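Local coordinates for malarial CLPB2 atpase/hsp101 protein (Plasmodium falciparum, PDB 4IRF), which probably acts as a ClpB-family ATP-hydrolysing chaperone in protein unfolding and translocation, this chain being its N-terminal cargo-binding domain, at residues E95-A100 with E115-G120; K36-L41 with I70-T75; K11-T16 with S109-V114. All coordinates share one frame; numbering follows the deposited sequence.

Contact 1 of 3, residues E95-A100 with E115-G120; sequences ETLALA and EHLLSG
Helices 91-106 and 114-121 of the mainly helical Clp N-terminal domain cross here closely, with Ala-100 and Gly-120 in the tightest part of the joint, an instructive case of close helix packing through small residues. Their short axes approach to 7.5 Å and run at 126° to each other. The tight part lies where Thr-96 and Ala-100, one turn apart, face His-116 and Gly-120, also one turn apart. Because Gly-120 has no side chain, the carbonyl oxygen Thr-96 O comes within 3.7 Å of Gly-120 CA. A turn further on, the methyl Ala-100 CB sits 3.4 Å from His-116 O, and Ala-100 CA makes a C-H...O contact with the same oxygen. Each carbonyl already serves its own helix: Thr-96 O accepts from Ala-100 N, and His-116 O from Gly-120 N. To one flank of this seam Leu-117, its CG anti to the backbone N (chi1 -175°), swings CD1 back to the neighbouring helix, 3.9 Å from Thr-96 CG2, and lies alongside Leu-97, pointing the same way. Ile-40 and Leu-44 of helix 37-46 also touch Leu-117, so this flank merges with the domain core.

The looser flank is marked by Leu-99, partly exposed, whose CB comes 4.0 Å from Gly-120 CA. Water also enters the joint. Thr-96 OG1, held beside its own backbone N and already bonded to Glu-92 O, meets a water at 2.8 Å, and that water donates to Gly-120 O over 2.9 Å.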
loop_
_atom_site.group_PDB
_atom_site.type_symbol
_atom_site.label_atom_id
_atom_site.label_comp_id
_atom_site.label_asym_id
_atom_site.label_seq_id
_atom_site.Cartn_x
_atom_site.Cartn_y
_atom_site.Cartn_z
ATOM N N GLU A 95 -8.120 -7.155 -5.581
ATOM C CA GLU A 95 -8.082 -6.123 -6.607
ATOM C C GLU A 95 -6.843 -5.218 -6.585
ATOM O O GLU A 95 -6.291 -4.878 -7.641
ATOM C CB GLU A 95 -9.335 -5.253 -6.495
ATOM C CG GLU A 95 -9.478 -4.224 -7.605
ATOM C CD GLU A 95 -10.767 -3.430 -7.500
ATOM O OE1 GLU A 95 -11.633 -3.806 -6.682
ATOM O OE2 GLU A 95 -10.915 -2.433 -8.237
ATOM N N THR A 96 -6.476 -4.739 -5.400
ATOM C CA THR A 96 -5.207 -4.045 -5.243
ATOM C C THR A 96 -4.075 -4.740 -5.989
ATOM O O THR A 96 -3.336 -4.093 -6.774
ATOM C CB THR A 96 -4.783 -3.937 -3.767
ATOM O OG1 THR A 96 -5.866 -3.400 -3.001
ATOM C CG2 THR A 96 -3.602 -2.988 -3.672
ATOM N N LEU A 97 -3.966 -6.060 -5.794
ATOM C CA LEU A 97 -2.864 -6.847 -6.337
ATOM C C LEU A 97 -3.018 -7.048 -7.841
ATOM O O LEU A 97 -2.041 -6.997 -8.582
ATOM C CB LEU A 97 -2.748 -8.200 -5.607
ATOM C CG LEU A 97 -2.520 -8.005 -4.095
ATOM C CD1 LEU A 97 -2.431 -9.319 -3.346
ATOM C CD2 LEU A 97 -1.247 -7.231 -3.907
ATOM N N ALA A 98 -4.261 -7.239 -8.298
ATOM C CA ALA A 98 -4.496 -7.330 -9.739
ATOM C C ALA A 98 -4.107 -6.041 -10.443
ATOM O O ALA A 98 -3.502 -6.058 -11.524
ATOM C CB ALA A 98 -5.969 -7.687 -10.032
ATOM N N LEU A 99 -4.449 -4.898 -9.838
ATOM C CA LEU A 99 -4.071 -3.617 -10.420
ATOM C C LEU A 99 -2.550 -3.342 -10.331
ATOM O O LEU A 99 -1.947 -2.835 -11.289
ATOM C CB LEU A 99 -4.865 -2.511 -9.737
ATOM C CG LEU A 99 -6.358 -2.511 -10.025
ATOM C CD1 LEU A 99 -7.036 -1.599 -9.045
ATOM C CD2 LEU A 99 -6.568 -2.006 -11.447
ATOM N N ALA A 100 -1.927 -3.704 -9.214
ATOM C CA ALA A 100 -0.468 -3.638 -9.097
ATOM C C ALA A 100 0.253 -4.432 -10.170
ATOM O O ALA A 100 1.196 -3.947 -10.805
ATOM C CB ALA A 100 -0.012 -4.114 -7.706
ATOM N N GLU A 115 6.082 0.790 -5.837
ATOM C CA GLU A 115 5.355 1.818 -6.582
ATOM C C GLU A 115 4.127 1.227 -7.257
ATOM O O GLU A 115 3.124 1.918 -7.447
ATOM C CB GLU A 115 6.235 2.404 -7.687
ATOM C CG GLU A 115 7.444 3.203 -7.163
ATOM C CD GLU A 115 8.665 2.348 -6.842
ATOM O OE1 GLU A 115 8.579 1.098 -6.749
ATOM O OE2 GLU A 115 9.758 2.959 -6.671
ATOM N N HIS A 116 4.227 -0.027 -7.677
ATOM C CA HIS A 116 3.110 -0.683 -8.368
ATOM C C HIS A 116 1.991 -0.998 -7.378
ATOM O O HIS A 116 0.814 -0.810 -7.683
ATOM C CB HIS A 116 3.611 -1.939 -9.080
ATOM C CG HIS A 116 4.738 -1.635 -10.022
ATOM N ND1 HIS A 116 5.998 -2.166 -9.864
ATOM C CD2 HIS A 116 4.806 -0.794 -11.081
ATOM C CE1 HIS A 116 6.791 -1.690 -10.816
ATOM N NE2 HIS A 116 6.092 -0.859 -11.565
ATOM N N LEU A 117 2.383 -1.403 -6.180
ATOM C CA LEU A 117 1.451 -1.600 -5.085
ATOM C C LEU A 117 0.809 -0.267 -4.745
ATOM O O LEU A 117 -0.423 -0.176 -4.556
ATOM C CB LEU A 117 2.186 -2.220 -3.889
ATOM C CG LEU A 117 1.362 -2.602 -2.689
ATOM C CD1 LEU A 117 0.242 -3.578 -3.071
ATOM C CD2 LEU A 117 2.286 -3.236 -1.689
ATOM N N LEU A 118 1.616 0.804 -4.727
ATOM C CA LEU A 118 1.074 2.128 -4.454
ATOM C C LEU A 118 -0.018 2.480 -5.476
ATOM O O LEU A 118 -1.102 2.964 -5.111
ATOM C CB LEU A 118 2.203 3.189 -4.412
ATOM C CG LEU A 118 1.752 4.570 -3.930
ATOM C CD1 LEU A 118 1.691 4.630 -2.427
ATOM C CD2 LEU A 118 2.693 5.630 -4.479
ATOM N N SER A 119 0.234 2.184 -6.755
ATOM C CA SER A 119 -0.732 2.489 -7.794
ATOM C C SER A 119 -2.018 1.689 -7.562
ATOM O O SER A 119 -3.132 2.214 -7.656
ATOM C CB SER A 119 -0.130 2.151 -9.162
ATOM O OG SER A 119 -1.073 2.433 -10.169
ATOM N N GLY A 120 -1.854 0.420 -7.209
ATOM C CA GLY A 120 -3.000 -0.430 -6.924
ATOM C C GLY A 120 -3.833 0.058 -5.749
ATOM O O GLY A 120 -5.082 0.113 -5.806
HETATM O O HOH W 1 -6.866 -0.903 -3.744
#

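Contact 2 of 3, residues K36-L41 with I70-T75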
loop_
_atom_site.group_PDB
_atom_site.type_symbol
_atom_site.label_atom_id
_atom_site.label_comp_id
_atom_site.label_asym_id
_atom_site.label_seq_id
_atom_site.Cartn_x
_atom_site.Cartn_y
_atom_site.Cartn_z
ATOM N N LYS A 36 -7.164 -5.387 4.398
ATOM C CA LYS A 36 -7.834 -4.313 3.663
ATOM C C LYS A 36 -6.768 -3.341 3.095
ATOM O O LYS A 36 -5.651 -3.317 3.597
ATOM C CB LYS A 36 -8.712 -3.514 4.623
ATOM C CG LYS A 36 -9.779 -4.336 5.313
ATOM C CD LYS A 36 -10.780 -4.762 4.301
ATOM C CE LYS A 36 -12.139 -4.179 4.672
ATOM N NZ LYS A 36 -13.135 -4.326 3.568
ATOM N N PRO A 37 -7.106 -2.588 2.048
ATOM C CA PRO A 37 -6.077 -1.686 1.482
ATOM C C PRO A 37 -5.495 -0.696 2.489
ATOM O O PRO A 37 -4.264 -0.537 2.465
ATOM C CB PRO A 37 -6.805 -0.976 0.361
ATOM C CG PRO A 37 -7.809 -2.038 -0.137
ATOM C CD PRO A 37 -8.281 -2.663 1.175
ATOM N N ILE A 38 -6.315 -0.121 3.376
ATOM C CA ILE A 38 -5.792 0.806 4.387
ATOM C C ILE A 38 -4.716 0.153 5.224
ATOM O O ILE A 38 -3.722 0.791 5.573
ATOM C CB ILE A 38 -6.892 1.406 5.281
ATOM C CG1 ILE A 38 -6.270 2.456 6.214
ATOM C CG2 ILE A 38 -7.581 0.278 6.082
ATOM C CD1 ILE A 38 -5.620 3.626 5.420
ATOM N N HIS A 39 -4.863 -1.145 5.533
ATOM C CA HIS A 39 -3.828 -1.845 6.290
ATOM C C HIS A 39 -2.524 -1.979 5.535
ATOM O O HIS A 39 -1.441 -1.904 6.128
ATOM C CB HIS A 39 -4.308 -3.239 6.694
ATOM C CG HIS A 39 -5.582 -3.213 7.450
ATOM N ND1 HIS A 39 -6.649 -4.044 7.157
ATOM C CD2 HIS A 39 -5.967 -2.458 8.510
ATOM C CE1 HIS A 39 -7.644 -3.764 7.981
ATOM N NE2 HIS A 39 -7.251 -2.813 8.820
ATOM N N ILE A 40 -2.628 -2.216 4.225
ATOM C CA ILE A 40 -1.458 -2.301 3.392
ATOM C C ILE A 40 -0.789 -0.935 3.306
ATOM O O ILE A 40 0.441 -0.874 3.374
ATOM C CB ILE A 40 -1.780 -2.791 1.989
ATOM C CG1 ILE A 40 -2.330 -4.229 2.104
ATOM C CG2 ILE A 40 -0.528 -2.744 1.115
ATOM C CD1 ILE A 40 -2.656 -4.820 0.747
ATOM N N LEU A 41 -1.612 0.111 3.170
ATOM C CA LEU A 41 -1.062 1.504 3.141
ATOM C C LEU A 41 -0.275 1.811 4.429
ATOM O O LEU A 41 0.848 2.343 4.358
ATOM C CB LEU A 41 -2.159 2.531 2.862
ATOM C CG LEU A 41 -1.610 3.961 2.907
ATOM C CD1 LEU A 41 -0.522 4.163 1.883
ATOM C CD2 LEU A 41 -2.709 4.963 2.742
ATOM N N ILE A 70 -5.958 7.716 11.696
ATOM C CA ILE A 70 -7.367 8.090 11.796
ATOM C C ILE A 70 -8.282 7.116 11.038
ATOM O O ILE A 70 -9.301 6.668 11.567
ATOM C CB ILE A 70 -7.601 9.550 11.336
ATOM C CG1 ILE A 70 -7.097 10.516 12.414
ATOM C CG2 ILE A 70 -9.063 9.794 11.007
ATOM C CD1 ILE A 70 -6.704 11.908 11.874
ATOM N N ALA A 71 -7.891 6.755 9.817
ATOM C CA ALA A 71 -8.658 5.829 8.996
ATOM C C ALA A 71 -8.625 4.399 9.549
ATOM O O ALA A 71 -9.627 3.687 9.463
ATOM C CB ALA A 71 -8.140 5.843 7.559
ATOM N N LEU A 72 -7.475 3.985 10.084
ATOM C CA LEU A 72 -7.363 2.682 10.742
ATOM C C LEU A 72 -8.342 2.588 11.903
ATOM O O LEU A 72 -8.984 1.558 12.092
ATOM C CB LEU A 72 -5.960 2.405 11.246
ATOM C CG LEU A 72 -4.896 2.146 10.176
ATOM C CD1 LEU A 72 -3.523 2.015 10.779
ATOM C CD2 LEU A 72 -5.288 0.865 9.405
ATOM N N GLU A 73 -8.479 3.662 12.673
ATOM C CA GLU A 73 -9.330 3.590 13.865
ATOM C C GLU A 73 -10.796 3.623 13.480
ATOM O O GLU A 73 -11.596 2.851 14.005
ATOM C CB GLU A 73 -8.999 4.692 14.879
ATOM C CG GLU A 73 -8.023 4.271 15.981
ATOM C CD GLU A 73 -8.496 3.065 16.787
ATOM O OE1 GLU A 73 -9.717 2.838 16.877
ATOM O OE2 GLU A 73 -7.630 2.342 17.331
ATOM N N GLN A 74 -11.132 4.474 12.520
ATOM C CA GLN A 74 -12.501 4.556 12.003
ATOM C C GLN A 74 -13.014 3.224 11.471
ATOM O O GLN A 74 -14.208 2.919 11.562
ATOM C CB GLN A 74 -12.580 5.570 10.873
ATOM C CG GLN A 74 -12.392 7.004 11.281
ATOM C CD GLN A 74 -12.731 7.936 10.136
ATOM O OE1 GLN A 74 -12.251 7.760 9.006
ATOM N NE2 GLN A 74 -13.587 8.913 10.406
ATOM N N THR A 75 -12.116 2.437 10.893
ATOM C CA THR A 75 -12.506 1.184 10.256
ATOM C C THR A 75 -12.216 -0.036 11.113
ATOM O O THR A 75 -12.359 -1.164 10.622
ATOM C CB THR A 75 -11.832 1.025 8.867
ATOM O OG1 THR A 75 -10.410 1.028 9.027
ATOM C CG2 THR A 75 -12.245 2.173 7.958
HETATM O O HOH W 2 -8.937 -0.910 10.487
#
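Two roughly antiparallel helices of the Clp N-terminal domain, 37-46 and 61-74, meet here across a wide spacing, with axes 10.0 Å apart at 146°, and the gap is filled largely by Ile-38 and Leu-72, with Ala-71 CB at one side.

The apolar part centres on Ile-38 and Leu-72. Ile-38 holds CG1 anti to the backbone N (chi1 -175°), so that CG1 reaches 3.7 Å from Leu-72 CD2 while its CD1 end rests 4.0 Å from the methyl Ala-71 CB. Leu-72 comes obliquely across Ile-38, and the same CD2 methyl also touches the imidazole, 3.5 Å from His-39 CD2. Ile-38 CG2 in turn lies over one face of that ring, toward its rim. Ile-130 and Leu-126 of helix 125-133 continue the packing, against Ile-38 and Ala-71 respectively.

Direct polar bonds stay within each segment. His-39 ND1 accepts from Lys-36 N, the residue preceding helix 37-46, close to the plane of the ring; this bond limits the ring's rotation, and the ring also meets that of His-32 edge-to-face.

Water joins the two sides: it lies 3.0 Å from His-39 NE2 and donates to Thr-75 OG1. At the exit of helix 61-74, Thr-75 OG1 sits between N and carbonyl carbon (chi1 60°), from where it donates onto a lone pair of Ala-71 O at 2.8 Å.

Contact 3 of 3, residues K11-T16 with S109-V114; sequences KYLNRT and SPKVDV
Backbone pairing comes first where, in the Clp N-terminal domain, the N-terminal residues leading into helix 14-29 lie beside the loop that leads into helix 114-121. Val-112 N donates to Lys-11 O at 2.8 Å, nearly along the C=O axis, and Leu-13 N donates to Val-112 O at 3.3 Å; one residue thus bonds to both neighbours of Tyr-12, the pattern of a single parallel beta bridge. Val-112 O has a second donor, Thr-16 OG1, which approaches at 2.8 Å from above the carbonyl plane.

The apolar contacts flank this bridge. Val-112 lays CB over one face of the Tyr-12 ring, 4.0 Å from its centroid, a CH-pi contact, while the phenol hydroxyl bonds to Glu-101. Leu-13 CD2 packs on Lys-111 CB at 3.6 Å, and its CD1 leans against the Asp-113 carboxylate.

The ionic part is a side-on grip. Arg-15, extended from CG to NE, sends NE to Asp-113 OD1 (2.8 Å) and NH2 to Asp-113 OD2 (2.7 Å), each to a syn lone pair, with guanidinium and carboxylate only 22° from coplanar. Asp-113 OD1 also uses its anti lone pair to accept from Val-114 N at 2.6 Å, and Lys-148 forms a salt bridge with OD2. A buried carboxylate so surrounded by two cations and an N-H is probably kept ionised, and its orientation is fixed by bonds to both oxygens.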
loop_
_atom_site.group_PDB
_atom_site.type_symbol
_atom_site.label_atom_id
_atom_site.label_comp_id
_atom_site.label_asym_id
_atom_site.label_seq_id
_atom_site.Cartn_x
_atom_site.Cartn_y
_atom_site.Cartn_z
ATOM N N LYS A 11 7.158 -13.395 -8.719
ATOM C CA LYS A 11 6.665 -12.179 -9.384
ATOM C C LYS A 11 6.613 -10.922 -8.462
ATOM O O LYS A 11 6.669 -9.827 -8.931
ATOM C CB LYS A 11 5.344 -12.436 -10.095
ATOM C CG LYS A 11 4.241 -11.469 -9.948
ATOM C CD LYS A 11 3.844 -10.878 -11.286
ATOM C CE LYS A 11 2.734 -11.664 -11.960
ATOM N NZ LYS A 11 2.083 -10.975 -13.123
ATOM N N TYR A 12 6.521 -11.122 -7.178
ATOM C CA TYR A 12 6.547 -10.029 -6.249
ATOM C C TYR A 12 7.871 -9.938 -5.644
ATOM O O TYR A 12 8.326 -10.899 -5.216
ATOM C CB TYR A 12 5.565 -10.289 -5.141
ATOM C CG TYR A 12 4.205 -10.018 -5.589
ATOM C CD1 TYR A 12 3.624 -10.779 -6.500
ATOM C CD2 TYR A 12 3.563 -8.945 -5.150
ATOM C CE1 TYR A 12 2.378 -10.519 -6.935
ATOM C CE2 TYR A 12 2.355 -8.649 -5.567
ATOM C CZ TYR A 12 1.753 -9.463 -6.480
ATOM O OH TYR A 12 0.513 -9.216 -6.831
ATOM N N LEU A 13 8.418 -8.736 -5.542
ATOM C CA LEU A 13 9.642 -8.575 -4.805
ATOM C C LEU A 13 9.471 -8.862 -3.323
ATOM O O LEU A 13 8.432 -8.749 -2.787
ATOM C CB LEU A 13 10.208 -7.197 -4.955
ATOM C CG LEU A 13 10.588 -6.751 -6.341
ATOM C CD1 LEU A 13 11.051 -5.333 -6.333
ATOM C CD2 LEU A 13 11.627 -7.642 -6.913
ATOM N N ASN A 14 10.565 -9.198 -2.691
ATOM C CA ASN A 14 10.563 -9.408 -1.267
ATOM C C ASN A 14 9.998 -8.255 -0.502
ATOM O O ASN A 14 9.318 -8.432 0.423
ATOM C CB ASN A 14 11.932 -9.566 -0.737
ATOM C CG ASN A 14 12.262 -10.947 -0.350
ATOM O OD1 ASN A 14 11.966 -11.440 0.782
ATOM N ND2 ASN A 14 12.965 -11.567 -1.217
ATOM N N ARG A 15 10.444 -7.067 -0.839
ATOM C CA ARG A 15 9.990 -5.904 -0.099
ATOM C C ARG A 15 8.511 -5.685 -0.259
ATOM O O ARG A 15 7.874 -5.137 0.633
ATOM C CB ARG A 15 10.796 -4.647 -0.469
ATOM C CG ARG A 15 10.836 -4.284 -1.962
ATOM C CD ARG A 15 11.611 -2.967 -2.120
ATOM N NE ARG A 15 11.794 -2.505 -3.498
ATOM C CZ ARG A 15 12.991 -2.269 -4.043
ATOM N NH1 ARG A 15 14.082 -2.449 -3.316
ATOM N NH2 ARG A 15 13.096 -1.839 -5.296
ATOM N N THR A 16 7.948 -6.149 -1.374
ATOM C CA THR A 16 6.520 -5.986 -1.604
ATOM C C THR A 16 5.767 -6.973 -0.711
ATOM O O THR A 16 4.800 -6.611 -0.020
ATOM C CB THR A 16 6.195 -6.233 -3.097
ATOM O OG1 THR A 16 6.936 -5.300 -3.899
ATOM C CG2 THR A 16 4.740 -6.087 -3.365
ATOM N N SER A 109 7.932 -3.790 -16.028
ATOM C CA SER A 109 8.628 -4.367 -14.889
ATOM C C SER A 109 8.276 -5.852 -14.761
ATOM O O SER A 109 7.102 -6.214 -14.683
ATOM C CB SER A 109 8.235 -3.627 -13.614
ATOM O OG SER A 109 8.774 -4.269 -12.488
ATOM N N PRO A 110 9.295 -6.724 -14.736
ATOM C CA PRO A 110 9.029 -8.158 -14.601
ATOM C C PRO A 110 8.651 -8.534 -13.164
ATOM O O PRO A 110 8.149 -9.649 -12.936
ATOM C CB PRO A 110 10.361 -8.791 -15.003
ATOM C CG PRO A 110 11.379 -7.769 -14.584
ATOM C CD PRO A 110 10.735 -6.416 -14.760
ATOM N N LYS A 111 8.857 -7.612 -12.222
ATOM C CA LYS A 111 8.383 -7.810 -10.850
ATOM C C LYS A 111 7.475 -6.681 -10.350
ATOM O O LYS A 111 7.579 -5.523 -10.805
ATOM C CB LYS A 111 9.552 -7.949 -9.881
ATOM C CG LYS A 111 10.720 -8.770 -10.378
ATOM C CD LYS A 111 10.477 -10.258 -10.215
ATOM C CE LYS A 111 11.794 -11.019 -10.375
ATOM N NZ LYS A 111 11.554 -12.470 -10.200
ATOM N N VAL A 112 6.631 -7.012 -9.367
ATOM C CA VAL A 112 5.762 -6.043 -8.738
ATOM C C VAL A 112 6.509 -5.389 -7.565
ATOM O O VAL A 112 6.871 -6.054 -6.611
ATOM C CB VAL A 112 4.443 -6.692 -8.251
ATOM C CG1 VAL A 112 3.513 -5.641 -7.679
ATOM C CG2 VAL A 112 3.748 -7.416 -9.409
ATOM N N ASP A 113 6.772 -4.092 -7.682
ATOM C CA ASP A 113 7.508 -3.345 -6.659
ATOM C C ASP A 113 6.552 -2.463 -5.865
ATOM O O ASP A 113 5.345 -2.417 -6.110
ATOM C CB ASP A 113 8.618 -2.490 -7.325
ATOM C CG ASP A 113 9.795 -2.221 -6.394
ATOM O OD1 ASP A 113 9.605 -2.200 -5.167
ATOM O OD2 ASP A 113 10.922 -2.023 -6.898
ATOM N N VAL A 114 7.100 -1.732 -4.906
ATOM C CA VAL A 114 6.298 -0.877 -4.049
ATOM C C VAL A 114 5.507 0.195 -4.783
ATOM O O VAL A 114 4.386 0.488 -4.399
ATOM C CB VAL A 114 7.185 -0.246 -2.940
ATOM C CG1 VAL A 114 6.350 0.534 -1.971
ATOM C CG2 VAL A 114 7.903 -1.337 -2.194
#

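From the N terminus the chain passes through 11-16, which leads into helix 14-29, and on to helix 37-46; contact 2 closes a 28-residue, mostly helical loop between 36-41 and 70-75, bringing helix 61-74 back against helix 37-46. Only at 109-114 does contact 3 close, over 92 intervening residues, so contact 2 lies wholly within its span. Contact 1 opens at 95-100, before that closure, and shuts at 115-120, after it: contacts 1 and 3 cross, and they touch through Ala-100 and Val-112. Contact 1 follows contact 2 in series yet meets it where Thr-96 packs on Pro-37 and Leu-117 on Ile-40. Helices 37-46 and 91-106 therefore connect the three contacts through the domain.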